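D-alanyl transferase DltD (Enterococcus faecalis, PDB 6O93) probably transfers D-alanine onto lipoteichoic acid in the D-alanylation of the Gram-positive cell wall, acting at the cell membrane. Local coordinates at residues A[42-47]-A[84-89]; A[78-83]-A[99-104]. One frame throughout, in Å; residues are numbered along the deposited sequence.

Contact 1: A[42-47]-A[84-89]; sequences PFFGSS and AMVIHS. With NA (sodium ion), chain K; PO4 (phosphate ion), chain F.
Phe44 carries this contact by itself, reaching from the strand to helix 80-90, where Ile87 and Val86 receive its ring. Its CB leaves the backbone toward the helix, and CG, anti to the carbonyl carbon (chi1 -56°), starts a ring whose far end does the touching. CZ lies 3.6 Å from Ile87 CG1. CE1 is about as close to that same methylene and also comes within 4.0 Å of Val86 CG1, which sits at the ring edge, near its plane. Ile87 instead comes over a face: its CG1 stands 3.9 Å from the Phe44 ring centroid, 28° off the normal, a CH-pi contact, with CD1 farther along above the middle of the ring.

The strand belongs to the parallel sheet of an SGNH-hydrolase-like fold, and just beyond Phe44 the chain turns into what is probably the active site. There Ser47, whose geometry with His349 and Asp346 is consistent with a catalytic triad, grips O4 of a phosphate ion twice: from its backbone N at 3.0 Å and from OG at 2.6 Å. The phosphate probably came from the crystallisation liquor. Ser46 OG binds the sodium ion at 2.8 Å, and phosphate O4 is a further ligand; Glu48 and Ser104 complete the site. Back on the helix, Ser89 OG donates to Val86 O (2.7 Å) one turn earlier, tilted 34° from the carbonyl plane.

Contact 2: A[78-83]-A[99-104]; sequences TQSLTQ and AVFILS. With NA (sodium ion), chain K.
Phe101 pushes its ring from the strand toward the first turn of helix 80-90, where it meets Ser80 and Gln83. The ring gets there because CG is anti to the backbone N (chi1 -163°), which carries its far end to the helix although CB does not point that way. Ser80 OG lies near the ring plane, at the edge, 4.1 Å from Phe101 CZ. That hydroxyl is hydrogen-bonded elsewhere, to Glu272. One turn on, Gln83 brings its CB to 4.4 Å from Phe101 CE2, meeting the ring obliquely. Two successive bends (chi1 -63°, chi2 -70°) turn the rest of Gln83 away from the ring and out toward the sheet, where NE2 bonds to Leu73 O and weakly to Gly45 O. Gln79 takes the N-cap position, and its backbone O accepts from Gln83 N in the opening turn.

The strand end leads into the sodium site: Ser104 OG binds the ion at 2.9 Å, with Ser46 and Glu48 as protein partners. Between helix and strand no hydrogen bond forms. Both polar side chains beside the ring spend their bonding on other parts of the fold, so what joins the segments is loose, non-directional packing of the ring against the CB methylene of Gln83 and, at its edge, the hydroxyl oxygen of Ser80.

In the fold
Both contacts are buried near the centre of the chain, and both set helix 80-90 against the parallel sheet: contact 1 uses its later turns and strand 40-44, contact 2 its first turn and strand 98-102. The strands are neighbours, probably hydrogen-bonded through Phe44 N to Val100 O at 2.8 Å and Phe44 O to Ile102 N at 2.7 Å. One phenylalanine from each strand faces the helix, but across its two segments contact 1 meets through carbon atoms alone, while contact 2, nearer the helix start, sets its ring beside a serine and a glutamine that bond elsewhere. Past the strand ends both segments stay close, each giving a serine, Ser46 and Ser104, to one sodium ion.

Contact 1: A[42-47]-A[84-89]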
loop_
_atom_site.group_PDB
_atom_site.type_symbol
_atom_site.label_atom_id
_atom_site.label_comp_id
_atom_site.label_asym_id
_atom_site.label_seq_id
_atom_site.Cartn_x
_atom_site.Cartn_y
_atom_site.Cartn_z
ATOM N N PRO A 42 0.870 -0.155 10.517
ATOM C CA PRO A 42 0.135 -0.116 9.246
ATOM C C PRO A 42 1.009 -0.598 8.097
ATOM O O PRO A 42 2.143 -0.146 7.927
ATOM C CB PRO A 42 -0.243 1.362 9.092
ATOM C CG PRO A 42 0.784 2.097 9.884
ATOM C CD PRO A 42 1.124 1.199 11.044
ATOM N N PHE A 43 0.470 -1.533 7.318
ATOM C CA PHE A 43 1.095 -2.024 6.092
ATOM C C PHE A 43 0.332 -1.407 4.927
ATOM O O PHE A 43 -0.747 -1.884 4.565
ATOM C CB PHE A 43 1.053 -3.548 6.010
ATOM C CG PHE A 43 2.154 -4.241 6.757
ATOM C CD1 PHE A 43 2.523 -3.831 8.026
ATOM C CD2 PHE A 43 2.798 -5.332 6.198
ATOM C CE1 PHE A 43 3.528 -4.486 8.715
ATOM C CE2 PHE A 43 3.801 -5.990 6.881
ATOM C CZ PHE A 43 4.166 -5.566 8.143
ATOM N N PHE A 44 0.891 -0.351 4.341
ATOM C CA PHE A 44 0.303 0.267 3.160
ATOM C C PHE A 44 0.743 -0.501 1.919
ATOM O O PHE A 44 1.944 -0.632 1.655
ATOM C CB PHE A 44 0.716 1.733 3.058
ATOM C CG PHE A 44 0.373 2.548 4.273
ATOM C CD1 PHE A 44 -0.922 2.996 4.483
ATOM C CD2 PHE A 44 1.349 2.874 5.204
ATOM C CE1 PHE A 44 -1.239 3.750 5.600
ATOM C CE2 PHE A 44 1.037 3.630 6.322
ATOM C CZ PHE A 44 -0.259 4.066 6.521
ATOM N N GLY A 45 -0.224 -1.009 1.160
ATOM C CA GLY A 45 0.071 -1.758 -0.046
ATOM C C GLY A 45 -1.153 -1.935 -0.919
ATOM O O GLY A 45 -2.054 -1.092 -0.905
ATOM N N SER A 46 -1.200 -3.028 -1.682
ATOM C CA SER A 46 -2.355 -3.314 -2.524
ATOM C C SER A 46 -2.674 -4.808 -2.487
ATOM O O SER A 46 -2.667 -5.410 -1.407
ATOM C CB SER A 46 -2.108 -2.798 -3.949
ATOM O OG SER A 46 -0.871 -3.242 -4.474
ATOM N N SER A 47 -2.963 -5.424 -3.641
ATOM C CA SER A 47 -3.527 -6.771 -3.640
ATOM C C SER A 47 -2.566 -7.819 -3.088
ATOM O O SER A 47 -3.017 -8.887 -2.657
ATOM C CB SER A 47 -3.961 -7.166 -5.054
ATOM O OG SER A 47 -2.868 -7.169 -5.957
ATOM N N ALA A 84 -2.048 8.242 0.307
ATOM C CA ALA A 84 -1.684 9.536 0.877
ATOM C C ALA A 84 -2.825 10.106 1.711
ATOM O O ALA A 84 -2.595 10.704 2.769
ATOM C CB ALA A 84 -1.289 10.508 -0.235
ATOM N N MET A 85 -4.066 9.921 1.260
ATOM C CA MET A 85 -5.210 10.403 2.023
ATOM C C MET A 85 -5.500 9.507 3.221
ATOM O O MET A 85 -5.943 9.998 4.266
ATOM C CB MET A 85 -6.440 10.500 1.118
ATOM C CG MET A 85 -7.624 11.222 1.751
ATOM S SD MET A 85 -7.275 12.952 2.153
ATOM C CE MET A 85 -6.999 13.635 0.517
ATOM N N VAL A 86 -5.257 8.202 3.089
ATOM C CA VAL A 86 -5.360 7.299 4.233
ATOM C C VAL A 86 -4.396 7.732 5.328
ATOM O O VAL A 86 -4.754 7.798 6.510
ATOM C CB VAL A 86 -5.093 5.848 3.793
ATOM C CG1 VAL A 86 -4.975 4.928 5.004
ATOM C CG2 VAL A 86 -6.187 5.365 2.854
ATOM N N ILE A 87 -3.152 8.033 4.947
ATOM C CA ILE A 87 -2.147 8.454 5.920
ATOM C C ILE A 87 -2.551 9.774 6.561
ATOM O O ILE A 87 -2.520 9.927 7.788
ATOM C CB ILE A 87 -0.766 8.558 5.248
ATOM C CG1 ILE A 87 -0.292 7.177 4.794
ATOM C CG2 ILE A 87 0.240 9.191 6.199
ATOM C CD1 ILE A 87 0.842 7.215 3.789
ATOM N N HIS A 88 -2.931 10.754 5.736
ATOM C CA HIS A 88 -3.313 12.057 6.269
ATOM C C HIS A 88 -4.470 11.937 7.252
ATOM O O HIS A 88 -4.497 12.625 8.279
ATOM C CB HIS A 88 -3.682 13.005 5.127
ATOM C CG HIS A 88 -4.086 14.370 5.589
ATOM N ND1 HIS A 88 -3.181 15.399 5.751
ATOM C CD2 HIS A 88 -5.293 14.873 5.939
ATOM C CE1 HIS A 88 -3.816 16.478 6.174
ATOM N NE2 HIS A 88 -5.098 16.185 6.297
ATOM N N SER A 89 -5.435 11.062 6.959
ATOM C CA SER A 89 -6.612 10.935 7.810
ATOM C C SER A 89 -6.285 10.336 9.170
ATOM O O SER A 89 -7.092 10.463 10.095
ATOM C CB SER A 89 -7.676 10.082 7.116
ATOM O OG SER A 89 -7.259 8.735 7.008
HETATM NA NA NA K . 0.181 -5.332 -6.029
HETATM P P PO4 F . -2.654 -3.763 -7.727
HETATM O O1 PO4 F . -3.159 -2.380 -7.388
HETATM O O2 PO4 F . -1.278 -3.658 -8.342
HETATM O O3 PO4 F . -3.596 -4.421 -8.708
HETATM O O4 PO4 F . -2.582 -4.600 -6.474
#

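Contact 2: A[78-83]-A[99-104]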
loop_
_atom_site.group_PDB
_atom_site.type_symbol
_atom_site.label_atom_id
_atom_site.label_comp_id
_atom_site.label_asym_id
_atom_site.label_seq_id
_atom_site.Cartn_x
_atom_site.Cartn_y
_atom_site.Cartn_z
ATOM N N THR A 78 -5.542 0.210 -4.948
ATOM C CA THR A 78 -5.179 1.265 -3.999
ATOM C C THR A 78 -3.712 1.621 -4.219
ATOM O O THR A 78 -2.814 0.881 -3.809
ATOM C CB THR A 78 -5.437 0.828 -2.558
ATOM O OG1 THR A 78 -4.682 -0.351 -2.260
ATOM C CG2 THR A 78 -6.919 0.546 -2.335
ATOM N N GLN A 79 -3.469 2.766 -4.861
ATOM C CA GLN A 79 -2.123 3.233 -5.147
ATOM C C GLN A 79 -1.792 4.440 -4.259
ATOM O O GLN A 79 -2.470 4.690 -3.250
ATOM C CB GLN A 79 -2.002 3.529 -6.648
ATOM C CG GLN A 79 -2.331 2.322 -7.523
ATOM C CD GLN A 79 -1.896 2.488 -8.971
ATOM O OE1 GLN A 79 -1.274 3.487 -9.341
ATOM N NE2 GLN A 79 -2.223 1.504 -9.799
ATOM N N SER A 80 -0.748 5.186 -4.634
ATOM C CA SER A 80 -0.158 6.151 -3.711
ATOM C C SER A 80 -1.127 7.276 -3.368
ATOM O O SER A 80 -1.168 7.736 -2.222
ATOM C CB SER A 80 1.129 6.722 -4.301
ATOM O OG SER A 80 2.149 5.741 -4.333
ATOM N N LEU A 81 -1.905 7.742 -4.345
ATOM C CA LEU A 81 -2.803 8.865 -4.091
ATOM C C LEU A 81 -3.854 8.492 -3.053
ATOM O O LEU A 81 -4.108 9.248 -2.108
ATOM C CB LEU A 81 -3.461 9.315 -5.395
ATOM C CG LEU A 81 -4.238 10.633 -5.336
ATOM C CD1 LEU A 81 -3.326 11.787 -4.944
ATOM C CD2 LEU A 81 -4.898 10.909 -6.668
ATOM N N THR A 82 -4.474 7.320 -3.211
ATOM C CA THR A 82 -5.399 6.821 -2.200
ATOM C C THR A 82 -4.718 6.719 -0.842
ATOM O O THR A 82 -5.268 7.148 0.179
ATOM C CB THR A 82 -5.948 5.456 -2.621
ATOM O OG1 THR A 82 -6.751 5.597 -3.798
ATOM C CG2 THR A 82 -6.784 4.844 -1.505
ATOM N N GLN A 83 -3.512 6.145 -0.813
ATOM C CA GLN A 83 -2.821 5.924 0.452
ATOM C C GLN A 83 -2.405 7.235 1.105
ATOM O O GLN A 83 -2.404 7.337 2.338
ATOM C CB GLN A 83 -1.601 5.029 0.229
ATOM C CG GLN A 83 -1.934 3.627 -0.269
ATOM C CD GLN A 83 -2.614 2.776 0.788
ATOM O OE1 GLN A 83 -3.081 3.283 1.805
ATOM N NE2 GLN A 83 -2.666 1.469 0.551
ATOM N N ALA A 99 5.762 2.457 10.183
ATOM C CA ALA A 99 4.869 1.969 9.145
ATOM C C ALA A 99 5.671 1.177 8.124
ATOM O O ALA A 99 6.899 1.272 8.051
ATOM C CB ALA A 99 4.124 3.117 8.456
ATOM N N VAL A 100 4.955 0.380 7.339
ATOM C CA VAL A 100 5.529 -0.390 6.244
ATOM C C VAL A 100 4.782 -0.013 4.974
ATOM O O VAL A 100 3.548 0.063 4.975
ATOM C CB VAL A 100 5.449 -1.905 6.509
ATOM C CG1 VAL A 100 6.013 -2.688 5.333
ATOM C CG2 VAL A 100 6.191 -2.259 7.787
ATOM N N PHE A 101 5.529 0.234 3.900
ATOM C CA PHE A 101 4.960 0.677 2.630
ATOM C C PHE A 101 5.455 -0.259 1.537
ATOM O O PHE A 101 6.652 -0.288 1.235
ATOM C CB PHE A 101 5.348 2.126 2.328
ATOM C CG PHE A 101 4.494 2.780 1.278
ATOM C CD1 PHE A 101 4.679 2.491 -0.066
ATOM C CD2 PHE A 101 3.515 3.690 1.633
ATOM C CE1 PHE A 101 3.896 3.093 -1.033
ATOM C CE2 PHE A 101 2.726 4.296 0.668
ATOM C CZ PHE A 101 2.919 3.997 -0.665
ATOM N N ILE A 102 4.544 -1.020 0.943
ATOM C CA ILE A 102 4.889 -1.996 -0.082
ATOM C C ILE A 102 4.598 -1.371 -1.440
ATOM O O ILE A 102 3.437 -1.183 -1.820
ATOM C CB ILE A 102 4.127 -3.312 0.112
ATOM C CG1 ILE A 102 4.540 -3.947 1.444
ATOM C CG2 ILE A 102 4.410 -4.263 -1.047
ATOM C CD1 ILE A 102 3.723 -5.147 1.831
ATOM N N LEU A 103 5.656 -1.039 -2.171
ATOM C CA LEU A 103 5.512 -0.506 -3.513
ATOM C C LEU A 103 5.201 -1.629 -4.495
ATOM O O LEU A 103 5.593 -2.782 -4.303
ATOM C CB LEU A 103 6.785 0.221 -3.940
ATOM C CG LEU A 103 6.975 1.620 -3.348
ATOM C CD1 LEU A 103 8.450 1.962 -3.211
ATOM C CD2 LEU A 103 6.263 2.660 -4.207
ATOM N N SER A 104 4.469 -1.281 -5.547
ATOM C CA SER A 104 4.235 -2.185 -6.661
ATOM C C SER A 104 4.732 -1.504 -7.928
ATOM O O SER A 104 4.229 -0.422 -8.276
ATOM C CB SER A 104 2.751 -2.540 -6.791
ATOM O OG SER A 104 2.320 -3.361 -5.718
HETATM NA NA NA K . 0.181 -5.332 -6.029
#